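Local coordinates for protein putative cytosine/guanine deaminase (PDB 2PAJ) that deaminates 2-amino-4-hydroxypteridines to 2,4-dihydroxypteridines with release of ammonium, as a zinc-dependent amidohydrolase acting on substrates such as isoxanthopterin, at residues A415-D420 against I432-S437; S442-A445 against K451-V454; N138-P143 against F147-I152; S82-E87 against A108-R113. One frame throughout, in Å; residues are numbered along the deposited sequence.

Contact 1 (A415-D420 against I432-S437); sequences AVYRLD and IGPVAS
Tyr417 and Leu419, two positions apart on the chain, both lean on the ring of Pro434, so that strand 414-418 of this TIM-barrel amidohydrolase is packed against the short helix 433-436. The strand pairs antiparallel with 67-73 and 442-448, so the contact packs helix 433-436 against the β-structure that follows the barrel in the chain. The firm part is at Tyr417, whose CD1 is 3.9 Å from Pro434 CG. Its CG stands anti to the carbonyl carbon (chi1 -53°), which swings the ring off the strand toward the helix, where the proline meets it at a slant. Tyr69 adds an edge-to-face contact to the same tyrosine ring and also touches Pro434, and Trp72 and Val443 pack on Tyr417, so this end is well enclosed.

The other end is looser. Leu419 is partly exposed, and its CD2 stands 4.4 Å from Pro434 CD. Here the strand has ended: Leu419 is the centre of an inverse γ-turn, after which the chain reaches the exposed Asp420. Tyr424 covers part of the leucine from a neighbouring loop. The interface is wholly apolar, while the helix is held by its own backbone: Ile432 O accepts from two donors, Ala436 N at 3.1 Å and Val435 N at 3.3 Å.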
loop_
_atom_site.group_PDB
_atom_site.type_symbol
_atom_site.label_atom_id
_atom_site.label_comp_id
_atom_site.label_asym_id
_atom_site.label_seq_id
_atom_site.Cartn_x
_atom_site.Cartn_y
_atom_site.Cartn_z
ATOM N N ALA A 415 -12.844 7.935 0.426
ATOM C CA ALA A 415 -12.588 8.428 1.765
ATOM C C ALA A 415 -13.281 9.785 1.923
ATOM O O ALA A 415 -13.119 10.682 1.099
ATOM C CB ALA A 415 -11.102 8.562 1.995
ATOM N N VAL A 416 -14.080 9.912 2.972
ATOM C CA VAL A 416 -14.783 11.147 3.258
ATOM C C VAL A 416 -14.235 11.639 4.583
ATOM O O VAL A 416 -14.477 11.026 5.624
ATOM C CB VAL A 416 -16.288 10.897 3.371
ATOM C CG1 VAL A 416 -17.017 12.182 3.742
ATOM C CG2 VAL A 416 -16.792 10.357 2.056
ATOM N N TYR A 417 -13.486 12.739 4.542
ATOM C CA TYR A 417 -12.879 13.299 5.751
ATOM C C TYR A 417 -13.608 14.492 6.371
ATOM O O TYR A 417 -14.031 15.414 5.672
ATOM C CB TYR A 417 -11.435 13.727 5.475
ATOM C CG TYR A 417 -10.542 12.670 4.874
ATOM C CD1 TYR A 417 -10.211 12.706 3.513
ATOM C CD2 TYR A 417 -9.990 11.657 5.663
ATOM C CE1 TYR A 417 -9.349 11.763 2.958
ATOM C CE2 TYR A 417 -9.129 10.711 5.115
ATOM C CZ TYR A 417 -8.812 10.770 3.764
ATOM O OH TYR A 417 -7.955 9.844 3.214
ATOM N N ARG A 418 -13.757 14.462 7.690
ATOM C CA ARG A 418 -14.378 15.573 8.397
ATOM C C ARG A 418 -13.217 16.367 9.009
ATOM O O ARG A 418 -12.410 15.814 9.759
ATOM C CB ARG A 418 -15.330 15.066 9.489
ATOM C CG ARG A 418 -16.033 16.180 10.254
ATOM C CD ARG A 418 -17.339 15.698 10.844
ATOM N NE ARG A 418 -18.393 15.589 9.839
ATOM C CZ ARG A 418 -19.393 14.718 9.919
ATOM N NH1 ARG A 418 -19.457 13.885 10.954
ATOM N NH2 ARG A 418 -20.332 14.681 8.987
ATOM N N LEU A 419 -13.113 17.649 8.657
ATOM C CA LEU A 419 -12.034 18.496 9.165
ATOM C C LEU A 419 -12.495 19.238 10.408
ATOM O O LEU A 419 -12.446 20.461 10.464
ATOM C CB LEU A 419 -11.614 19.507 8.104
ATOM C CG LEU A 419 -11.335 18.984 6.697
ATOM C CD1 LEU A 419 -10.989 20.151 5.799
ATOM C CD2 LEU A 419 -10.198 17.975 6.716
ATOM N N ASP A 420 -12.931 18.489 11.409
ATOM C CA ASP A 420 -13.427 19.063 12.651
ATOM C C ASP A 420 -12.335 19.402 13.676
ATOM O O ASP A 420 -12.630 19.872 14.777
ATOM C CB ASP A 420 -14.436 18.090 13.247
ATOM C CG ASP A 420 -13.879 16.686 13.354
ATOM O OD1 ASP A 420 -13.010 16.446 14.224
ATOM O OD2 ASP A 420 -14.299 15.824 12.552
ATOM N N ILE A 432 -7.298 20.807 0.589
ATOM C CA ILE A 432 -5.872 20.599 0.755
ATOM C C ILE A 432 -5.444 20.028 2.115
ATOM O O ILE A 432 -4.364 19.451 2.237
ATOM C CB ILE A 432 -5.167 21.947 0.438
ATOM C CG1 ILE A 432 -4.543 21.849 -0.943
ATOM C CG2 ILE A 432 -4.185 22.348 1.519
ATOM C CD1 ILE A 432 -4.224 23.187 -1.576
ATOM N N GLY A 433 -6.322 20.155 3.110
ATOM C CA GLY A 433 -6.047 19.711 4.471
ATOM C C GLY A 433 -5.509 18.323 4.779
ATOM O O GLY A 433 -4.540 18.190 5.532
ATOM N N PRO A 434 -6.128 17.264 4.245
ATOM C CA PRO A 434 -5.675 15.890 4.490
ATOM C C PRO A 434 -4.199 15.635 4.182
ATOM O O PRO A 434 -3.576 14.771 4.789
ATOM C CB PRO A 434 -6.597 15.066 3.597
ATOM C CG PRO A 434 -7.862 15.847 3.627
ATOM C CD PRO A 434 -7.384 17.270 3.472
ATOM N N VAL A 435 -3.647 16.395 3.244
ATOM C CA VAL A 435 -2.253 16.243 2.839
ATOM C C VAL A 435 -1.303 17.284 3.407
ATOM O O VAL A 435 -0.130 16.996 3.644
ATOM C CB VAL A 435 -2.127 16.333 1.328
ATOM C CG1 VAL A 435 -0.667 16.352 0.930
ATOM C CG2 VAL A 435 -2.885 15.205 0.684
ATOM N N ALA A 436 -1.814 18.495 3.622
ATOM C CA ALA A 436 -0.987 19.592 4.101
ATOM C C ALA A 436 -1.056 19.943 5.587
ATOM O O ALA A 436 -0.096 20.474 6.133
ATOM C CB ALA A 436 -1.277 20.828 3.261
ATOM N N SER A 437 -2.166 19.631 6.248
ATOM C CA SER A 437 -2.340 19.987 7.658
ATOM C C SER A 437 -1.633 19.145 8.710
ATOM O O SER A 437 -1.571 19.532 9.872
ATOM C CB SER A 437 -3.828 20.020 7.990
ATOM O OG SER A 437 -4.529 20.856 7.090
#

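Contact 2 (S442-A445 against K451-V454); sequences SVMA and KRVV
Ala445 and Val454 face each other with CA atoms 5.2 Å apart across the antiparallel β-hairpin formed by strands 442-448 and 451-455. Neither strand is regular: Met444 and Ala445 form a classic β-bulge opposite Val416, and Val453 and Val454 form a second one opposite Leu446. The backbones meet in a CA-H...O contact, Ala445 CA to Val454 O, at 3.3 Å.

Beside this, Arg452 does much of the linking. With CG anti to the backbone N (chi1 -169°) and a bend at chi2, its chain carries the guanidinium forward along its own strand, toward Val454, and across to the partner. Arg452 NE donates to Val454 O at 3.1 Å, with the acceptor lying in the guanidinium plane, which, with the second bond, limits the rotation of the group. Arg452 NH2 then reaches Met444 O at 2.6 Å, a more bent bond (134° at the hydrogen) whose acceptor is tilted out of that plane. Two backbone carbonyls, one from each strand, are thus gripped by one side chain, and Ala445 CB lies over one guanidinium face, toward its rim.

Val443 and Val454 fill the other part of the interface, their side chains crossing nearly at right angles. Tyr417 and Ile459 extend this apolar patch, in which Val443 CG2 lies 3.5 Å from Val454 CG1.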
loop_
_atom_site.group_PDB
_atom_site.type_symbol
_atom_site.label_atom_id
_atom_site.label_comp_id
_atom_site.label_asym_id
_atom_site.label_seq_id
_atom_site.Cartn_x
_atom_site.Cartn_y
_atom_site.Cartn_z
ATOM N N SER A 442 -10.407 13.187 10.396
ATOM C CA SER A 442 -11.424 12.292 10.908
ATOM C C SER A 442 -12.143 11.597 9.749
ATOM O O SER A 442 -12.769 12.257 8.924
ATOM C CB SER A 442 -12.405 13.117 11.758
ATOM O OG SER A 442 -13.476 12.350 12.270
ATOM N N VAL A 443 -12.035 10.270 9.670
ATOM C CA VAL A 443 -12.715 9.523 8.610
ATOM C C VAL A 443 -14.171 9.266 8.995
ATOM O O VAL A 443 -14.492 8.300 9.694
ATOM C CB VAL A 443 -12.030 8.158 8.302
ATOM C CG1 VAL A 443 -10.847 8.358 7.376
ATOM C CG2 VAL A 443 -11.580 7.515 9.580
ATOM N N MET A 444 -15.053 10.149 8.542
ATOM C CA MET A 444 -16.461 9.991 8.847
ATOM C C MET A 444 -16.917 8.821 7.993
ATOM O O MET A 444 -17.851 8.108 8.343
ATOM C CB MET A 444 -17.242 11.281 8.508
ATOM C CG MET A 444 -17.662 11.436 7.051
ATOM S SD MET A 444 -19.363 10.877 6.744
ATOM C CE MET A 444 -20.118 12.420 6.179
ATOM N N ALA A 445 -16.226 8.606 6.880
ATOM C CA ALA A 445 -16.593 7.512 5.993
ATOM C C ALA A 445 -15.484 7.002 5.074
ATOM O O ALA A 445 -14.822 7.774 4.393
ATOM C CB ALA A 445 -17.791 7.924 5.152
ATOM N N LYS A 451 -18.563 -0.679 0.175
ATOM C CA LYS A 451 -19.018 -0.985 1.518
ATOM C C LYS A 451 -18.361 -0.045 2.505
ATOM O O LYS A 451 -17.202 0.335 2.342
ATOM C CB LYS A 451 -18.723 -2.446 1.854
ATOM C CG LYS A 451 -19.587 -3.368 1.007
ATOM C CD LYS A 451 -19.426 -4.849 1.300
ATOM C CE LYS A 451 -20.380 -5.614 0.385
ATOM N NZ LYS A 451 -20.382 -7.086 0.597
ATOM N N ARG A 452 -19.125 0.356 3.513
ATOM C CA ARG A 452 -18.619 1.272 4.514
ATOM C C ARG A 452 -17.803 0.560 5.591
ATOM O O ARG A 452 -18.329 -0.056 6.519
ATOM C CB ARG A 452 -19.771 2.067 5.129
ATOM C CG ARG A 452 -19.299 3.216 5.986
ATOM C CD ARG A 452 -20.169 4.432 5.786
ATOM N NE ARG A 452 -19.850 5.466 6.762
ATOM C CZ ARG A 452 -20.651 6.481 7.048
ATOM N NH1 ARG A 452 -21.819 6.595 6.426
ATOM N NH2 ARG A 452 -20.293 7.366 7.963
ATOM N N VAL A 453 -16.494 0.671 5.440
ATOM C CA VAL A 453 -15.551 0.041 6.336
ATOM C C VAL A 453 -15.350 0.875 7.577
ATOM O O VAL A 453 -15.047 0.343 8.644
ATOM C CB VAL A 453 -14.199 -0.156 5.626
ATOM C CG1 VAL A 453 -13.176 -0.781 6.580
ATOM C CG2 VAL A 453 -14.405 -1.019 4.398
ATOM N N VAL A 454 -15.524 2.183 7.423
ATOM C CA VAL A 454 -15.358 3.126 8.522
ATOM C C VAL A 454 -16.515 4.113 8.650
ATOM O O VAL A 454 -17.013 4.658 7.665
ATOM C CB VAL A 454 -14.057 3.953 8.368
ATOM C CG1 VAL A 454 -13.892 4.871 9.557
ATOM C CG2 VAL A 454 -12.848 3.029 8.237
#

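Contact 3 (N138-P143 against F147-I152); sequences NYVYYP and FDSSAI
Tyr141 reaches across to Ser149 and Ser150 at the start of helix 149-159, in the loop that joins barrel strand 131-136 to this helix in the TIM-barrel fold. The tyrosine can be followed outward. From CB, CG lies anti to the carbonyl carbon (chi1 -66°), which carries the ring over the gap between the segments. Farther along, Tyr141 CE1 comes within 3.9 Å of Ser149 CB, approaching at a slant, and Tyr141 CZ lies 3.6 Å from Ser150 OG. At the tip, Tyr141 OH hydrogen-bonds Ser150 OG at 2.8 Å; the serine oxygen sits at the ring edge, near its plane, and either hydroxyl could be the donor. Leu166 packs against the same ring, and Arg168 makes a cation-π contact with it.

A second bond runs alongside: Ser149 OG donates to Val140 O at 3.2 Å, tying the loop backbone to the first turn of the helix. Beyond it, Val140 and Tyr142 lean toward the Phe147 ring, the tyrosine crossing it at about a right angle.

Each side is also braced internally. Asp148 is the N-cap residue, accepting a weak bond from Ala151 N while its other oxygen forms a salt bridge with Arg199. On the loop side, Asn138, whose side chain lies about 11 Å from the zinc ion, makes an Asx turn. There Asn138 OD1 accepts from Val140 N at 3.2 Å in a nearly straight bond (172°), the donor lying well above the carbonyl plane.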
loop_
_atom_site.group_PDB
_atom_site.type_symbol
_atom_site.label_atom_id
_atom_site.label_comp_id
_atom_site.label_asym_id
_atom_site.label_seq_id
_atom_site.Cartn_x
_atom_site.Cartn_y
_atom_site.Cartn_z
ATOM N N ASN A 138 5.602 -9.139 2.472
ATOM C CA ASN A 138 5.789 -10.137 3.512
ATOM C C ASN A 138 6.962 -11.051 3.197
ATOM O O ASN A 138 7.079 -11.576 2.089
ATOM C CB ASN A 138 4.499 -10.950 3.689
ATOM C CG ASN A 138 4.613 -12.000 4.779
ATOM O OD1 ASN A 138 5.400 -11.853 5.718
ATOM N ND2 ASN A 138 3.804 -13.052 4.677
ATOM N N TYR A 139 7.857 -11.217 4.166
ATOM C CA TYR A 139 8.994 -12.085 3.941
ATOM C C TYR A 139 9.296 -13.012 5.094
ATOM O O TYR A 139 10.398 -13.569 5.203
ATOM C CB TYR A 139 10.232 -11.295 3.507
ATOM C CG TYR A 139 10.722 -10.244 4.458
ATOM C CD1 TYR A 139 11.324 -10.590 5.666
ATOM C CD2 TYR A 139 10.664 -8.902 4.103
ATOM C CE1 TYR A 139 11.866 -9.635 6.489
ATOM C CE2 TYR A 139 11.198 -7.930 4.911
ATOM C CZ TYR A 139 11.800 -8.300 6.105
ATOM O OH TYR A 139 12.335 -7.336 6.914
ATOM N N VAL A 140 8.303 -13.200 5.952
ATOM C CA VAL A 140 8.496 -14.157 7.018
ATOM C C VAL A 140 8.004 -15.500 6.448
ATOM O O VAL A 140 6.802 -15.777 6.341
ATOM C CB VAL A 140 7.749 -13.762 8.324
ATOM C CG1 VAL A 140 7.595 -12.252 8.379
ATOM C CG2 VAL A 140 6.427 -14.468 8.446
ATOM N N TYR A 141 8.982 -16.294 6.015
ATOM C CA TYR A 141 8.780 -17.615 5.441
ATOM C C TYR A 141 10.078 -18.367 5.729
ATOM O O TYR A 141 11.163 -17.777 5.722
ATOM C CB TYR A 141 8.581 -17.518 3.932
ATOM C CG TYR A 141 7.316 -16.798 3.516
ATOM C CD1 TYR A 141 6.060 -17.349 3.780
ATOM C CD2 TYR A 141 7.378 -15.558 2.860
ATOM C CE1 TYR A 141 4.906 -16.696 3.409
ATOM C CE2 TYR A 141 6.221 -14.888 2.480
ATOM C CZ TYR A 141 4.993 -15.467 2.764
ATOM O OH TYR A 141 3.841 -14.810 2.442
ATOM N N TYR A 142 9.971 -19.663 5.995
ATOM C CA TYR A 142 11.140 -20.490 6.282
ATOM C C TYR A 142 10.694 -21.934 6.360
ATOM O O TYR A 142 9.567 -22.217 6.761
ATOM C CB TYR A 142 11.782 -20.069 7.602
ATOM C CG TYR A 142 10.853 -20.149 8.797
ATOM C CD1 TYR A 142 10.793 -21.306 9.585
ATOM C CD2 TYR A 142 10.076 -19.045 9.176
ATOM C CE1 TYR A 142 9.999 -21.360 10.724
ATOM C CE2 TYR A 142 9.276 -19.087 10.310
ATOM C CZ TYR A 142 9.246 -20.245 11.085
ATOM O OH TYR A 142 8.496 -20.278 12.239
ATOM N N PRO A 143 11.572 -22.866 5.963
ATOM C CA PRO A 143 11.236 -24.288 5.994
ATOM C C PRO A 143 10.592 -24.726 7.306
ATOM O O PRO A 143 11.119 -24.465 8.387
ATOM C CB PRO A 143 12.583 -24.950 5.749
ATOM C CG PRO A 143 13.254 -23.982 4.823
ATOM C CD PRO A 143 12.950 -22.659 5.474
ATOM N N PHE A 147 3.014 -21.843 10.945
ATOM C CA PHE A 147 1.807 -21.098 10.600
ATOM C C PHE A 147 1.841 -20.560 9.174
ATOM O O PHE A 147 2.908 -20.390 8.578
ATOM C CB PHE A 147 1.594 -19.958 11.596
ATOM C CG PHE A 147 2.714 -18.982 11.630
ATOM C CD1 PHE A 147 2.708 -17.874 10.799
ATOM C CD2 PHE A 147 3.792 -19.185 12.470
ATOM C CE1 PHE A 147 3.756 -16.977 10.802
ATOM C CE2 PHE A 147 4.850 -18.304 12.490
ATOM C CZ PHE A 147 4.835 -17.187 11.649
ATOM N N ASP A 148 0.655 -20.314 8.626
ATOM C CA ASP A 148 0.541 -19.796 7.273
ATOM C C ASP A 148 0.419 -18.263 7.280
ATOM O O ASP A 148 -0.672 -17.705 7.472
ATOM C CB ASP A 148 -0.671 -20.412 6.567
ATOM C CG ASP A 148 -0.660 -20.132 5.089
ATOM O OD1 ASP A 148 0.175 -19.298 4.695
ATOM O OD2 ASP A 148 -1.456 -20.722 4.330
ATOM N N SER A 149 1.551 -17.591 7.087
ATOM C CA SER A 149 1.594 -16.132 7.052
ATOM C C SER A 149 0.580 -15.596 6.046
ATOM O O SER A 149 -0.302 -14.801 6.380
ATOM C CB SER A 149 2.982 -15.669 6.641
ATOM O OG SER A 149 3.918 -16.117 7.590
ATOM N N SER A 150 0.718 -16.044 4.807
ATOM C CA SER A 150 -0.167 -15.611 3.755
ATOM C C SER A 150 -1.633 -15.761 4.151
ATOM O O SER A 150 -2.426 -14.832 3.968
ATOM C CB SER A 150 0.139 -16.405 2.499
ATOM O OG SER A 150 1.518 -16.302 2.202
ATOM N N ALA A 151 -1.996 -16.917 4.696
ATOM C CA ALA A 151 -3.372 -17.155 5.112
ATOM C C ALA A 151 -3.822 -16.059 6.067
ATOM O O ALA A 151 -4.838 -15.406 5.854
ATOM C CB ALA A 151 -3.476 -18.501 5.799
ATOM N N ILE A 152 -3.049 -15.881 7.126
ATOM C CA ILE A 152 -3.342 -14.889 8.145
ATOM C C ILE A 152 -3.515 -13.472 7.582
ATOM O O ILE A 152 -4.468 -12.767 7.934
ATOM C CB ILE A 152 -2.224 -14.891 9.214
ATOM C CG1 ILE A 152 -2.171 -16.264 9.899
ATOM C CG2 ILE A 152 -2.457 -13.776 10.206
ATOM C CD1 ILE A 152 -0.919 -16.506 10.707
#

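Contact 4 (S82-E87 against A108-R113); sequences SLLKGE and ALFDER
Phe110 points the far end of its ring at two consecutive leucines, Leu83 and Leu84, and everything that meets here is apolar. Leu84 comes from the direction opposite to the phenylalanine and meets it at the ring edge: Leu84 CG is 3.7 Å from Phe110 CZ, and both its methyls come to 3.8 Å from Phe110 CE1, CD2 near the ring plane and CD1 displaced to one side of it. Leu83 approaches obliquely, its CD1 4.0 Å from Phe110 CE2.

One shell out, Phe106 packs on Leu84, while Leu83 is turned onto Leu117, Ala118 and Ile121. Phe110 directly precedes Asp111, the N-cap residue of the next helix, whose OD1 accepts from Arg114 N; Leu109 O accepts a hydrogen bond from Arg114 NH1, so the chain is tied to the helix start on each side of Phe110 in sequence. Leu84 also lies about 4 Å, side chain to side chain, from Gln81, a probable substrate-binding residue, placing this packing beside the pocket.

In the fold the contact belongs to the long connection between barrel strand 67-73 and helix 112-127. Its first segment lies over that helix, with Lys85 salt-bridged to Glu125, while Leu109 touches helix 464-483.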
loop_
_atom_site.group_PDB
_atom_site.type_symbol
_atom_site.label_atom_id
_atom_site.label_comp_id
_atom_site.label_asym_id
_atom_site.label_seq_id
_atom_site.Cartn_x
_atom_site.Cartn_y
_atom_site.Cartn_z
ATOM N N SER A 82 5.109 -4.127 12.593
ATOM C CA SER A 82 4.200 -3.316 13.379
ATOM C C SER A 82 4.318 -3.590 14.870
ATOM O O SER A 82 3.711 -2.904 15.693
ATOM C CB SER A 82 2.768 -3.543 12.907
ATOM O OG SER A 82 2.603 -3.019 11.601
ATOM N N LEU A 83 5.100 -4.606 15.216
ATOM C CA LEU A 83 5.328 -4.952 16.614
ATOM C C LEU A 83 6.802 -4.774 16.904
ATOM O O LEU A 83 7.290 -5.170 17.954
ATOM C CB LEU A 83 4.916 -6.395 16.913
ATOM C CG LEU A 83 3.425 -6.724 17.062
ATOM C CD1 LEU A 83 3.298 -8.218 17.262
ATOM C CD2 LEU A 83 2.796 -5.978 18.235
ATOM N N LEU A 84 7.496 -4.165 15.948
ATOM C CA LEU A 84 8.924 -3.891 16.040
ATOM C C LEU A 84 9.159 -2.419 15.706
ATOM O O LEU A 84 10.229 -2.044 15.222
ATOM C CB LEU A 84 9.694 -4.768 15.049
ATOM C CG LEU A 84 9.478 -6.286 15.085
ATOM C CD1 LEU A 84 10.165 -6.920 13.892
ATOM C CD2 LEU A 84 10.015 -6.867 16.389
ATOM N N LYS A 85 8.139 -1.602 15.964
ATOM C CA LYS A 85 8.171 -0.164 15.705
ATOM C C LYS A 85 9.484 0.503 16.111
ATOM O O LYS A 85 10.177 1.111 15.281
ATOM C CB LYS A 85 7.007 0.521 16.431
ATOM C CG LYS A 85 5.623 0.153 15.888
ATOM C CD LYS A 85 4.816 1.408 15.588
ATOM C CE LYS A 85 3.633 1.130 14.680
ATOM N NZ LYS A 85 2.450 0.629 15.405
ATOM N N GLY A 86 9.821 0.394 17.388
ATOM C CA GLY A 86 11.056 0.993 17.864
ATOM C C GLY A 86 12.233 1.029 16.882
ATOM O O GLY A 86 12.488 2.062 16.253
ATOM N N GLU A 87 12.958 -0.091 16.768
ATOM C CA GLU A 87 14.132 -0.207 15.882
ATOM C C GLU A 87 14.168 -1.513 15.081
ATOM O O GLU A 87 13.162 -2.227 15.004
ATOM C CB GLU A 87 15.420 -0.075 16.715
ATOM C CG GLU A 87 15.982 1.343 16.737
ATOM C CD GLU A 87 16.162 1.897 15.327
ATOM O OE1 GLU A 87 15.148 2.240 14.676
ATOM O OE2 GLU A 87 17.317 1.966 14.862
ATOM N N ALA A 108 12.792 -13.890 14.409
ATOM C CA ALA A 108 12.643 -15.301 14.729
ATOM C C ALA A 108 11.675 -15.555 15.888
ATOM O O ALA A 108 11.315 -16.702 16.149
ATOM C CB ALA A 108 14.012 -15.911 15.035
ATOM N N LEU A 109 11.244 -14.493 16.572
ATOM C CA LEU A 109 10.329 -14.637 17.713
ATOM C C LEU A 109 8.854 -14.520 17.337
ATOM O O LEU A 109 7.980 -14.539 18.215
ATOM C CB LEU A 109 10.620 -13.595 18.801
ATOM C CG LEU A 109 12.063 -13.248 19.152
ATOM C CD1 LEU A 109 12.055 -12.363 20.389
ATOM C CD2 LEU A 109 12.871 -14.508 19.390
ATOM N N PHE A 110 8.566 -14.379 16.047
ATOM C CA PHE A 110 7.176 -14.273 15.620
ATOM C C PHE A 110 6.503 -15.630 15.480
ATOM O O PHE A 110 7.102 -16.580 14.984
ATOM C CB PHE A 110 7.082 -13.470 14.319
ATOM C CG PHE A 110 7.157 -11.985 14.542
ATOM C CD1 PHE A 110 8.377 -11.367 14.798
ATOM C CD2 PHE A 110 5.996 -11.225 14.588
ATOM C CE1 PHE A 110 8.438 -10.026 15.105
ATOM C CE2 PHE A 110 6.037 -9.888 14.893
ATOM C CZ PHE A 110 7.267 -9.276 15.156
ATOM N N ASP A 111 5.259 -15.714 15.939
ATOM C CA ASP A 111 4.510 -16.964 15.885
ATOM C C ASP A 111 3.102 -16.716 15.340
ATOM O O ASP A 111 2.851 -15.725 14.660
ATOM C CB ASP A 111 4.428 -17.574 17.291
ATOM C CG ASP A 111 3.371 -16.902 18.168
ATOM O OD1 ASP A 111 3.208 -15.671 18.066
ATOM O OD2 ASP A 111 2.704 -17.601 18.971
ATOM N N GLU A 112 2.193 -17.632 15.636
ATOM C CA GLU A 112 0.802 -17.530 15.202
ATOM C C GLU A 112 0.193 -16.216 15.687
ATOM O O GLU A 112 0.010 -15.262 14.929
ATOM C CB GLU A 112 0.012 -18.707 15.795
ATOM C CG GLU A 112 -1.494 -18.648 15.604
ATOM C CD GLU A 112 -1.881 -18.654 14.141
ATOM O OE1 GLU A 112 -1.051 -19.101 13.317
ATOM O OE2 GLU A 112 -3.014 -18.228 13.816
ATOM N N ARG A 113 -0.115 -16.212 16.978
ATOM C CA ARG A 113 -0.711 -15.093 17.680
ATOM C C ARG A 113 -0.068 -13.760 17.325
ATOM O O ARG A 113 -0.746 -12.819 16.901
ATOM C CB ARG A 113 -0.594 -15.343 19.187
ATOM C CG ARG A 113 -1.026 -14.183 20.054
ATOM C CD ARG A 113 -2.548 -14.156 20.222
ATOM N NE ARG A 113 -3.056 -12.790 20.401
ATOM C CZ ARG A 113 -3.375 -11.960 19.404
ATOM N NH1 ARG A 113 -3.254 -12.347 18.132
ATOM N NH2 ARG A 113 -3.799 -10.731 19.684
#

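The four contacts form two neighbouring pairs. Contacts 1 and 2 have centres 13 Å apart and share adjacent antiparallel strands, joined by probable hydrogen bonds from Val416 N to Ala445 O and from Arg418 N to Ser442 O, both 2.7 Å; they lie away from the metal site. Contacts 3 and 4, also 13 Å apart between centres, touch through Phe147, whose CE2 is 3.7 Å from Asp111 CA. This second pair lies nearer the active site: the side chains of Asn138 and Leu84 lie about 11 and 12 Å from the zinc ion. The pairs are well separated, with contacts 1 and 3 on opposite sides of the chain's centre, their centres 36 Å apart.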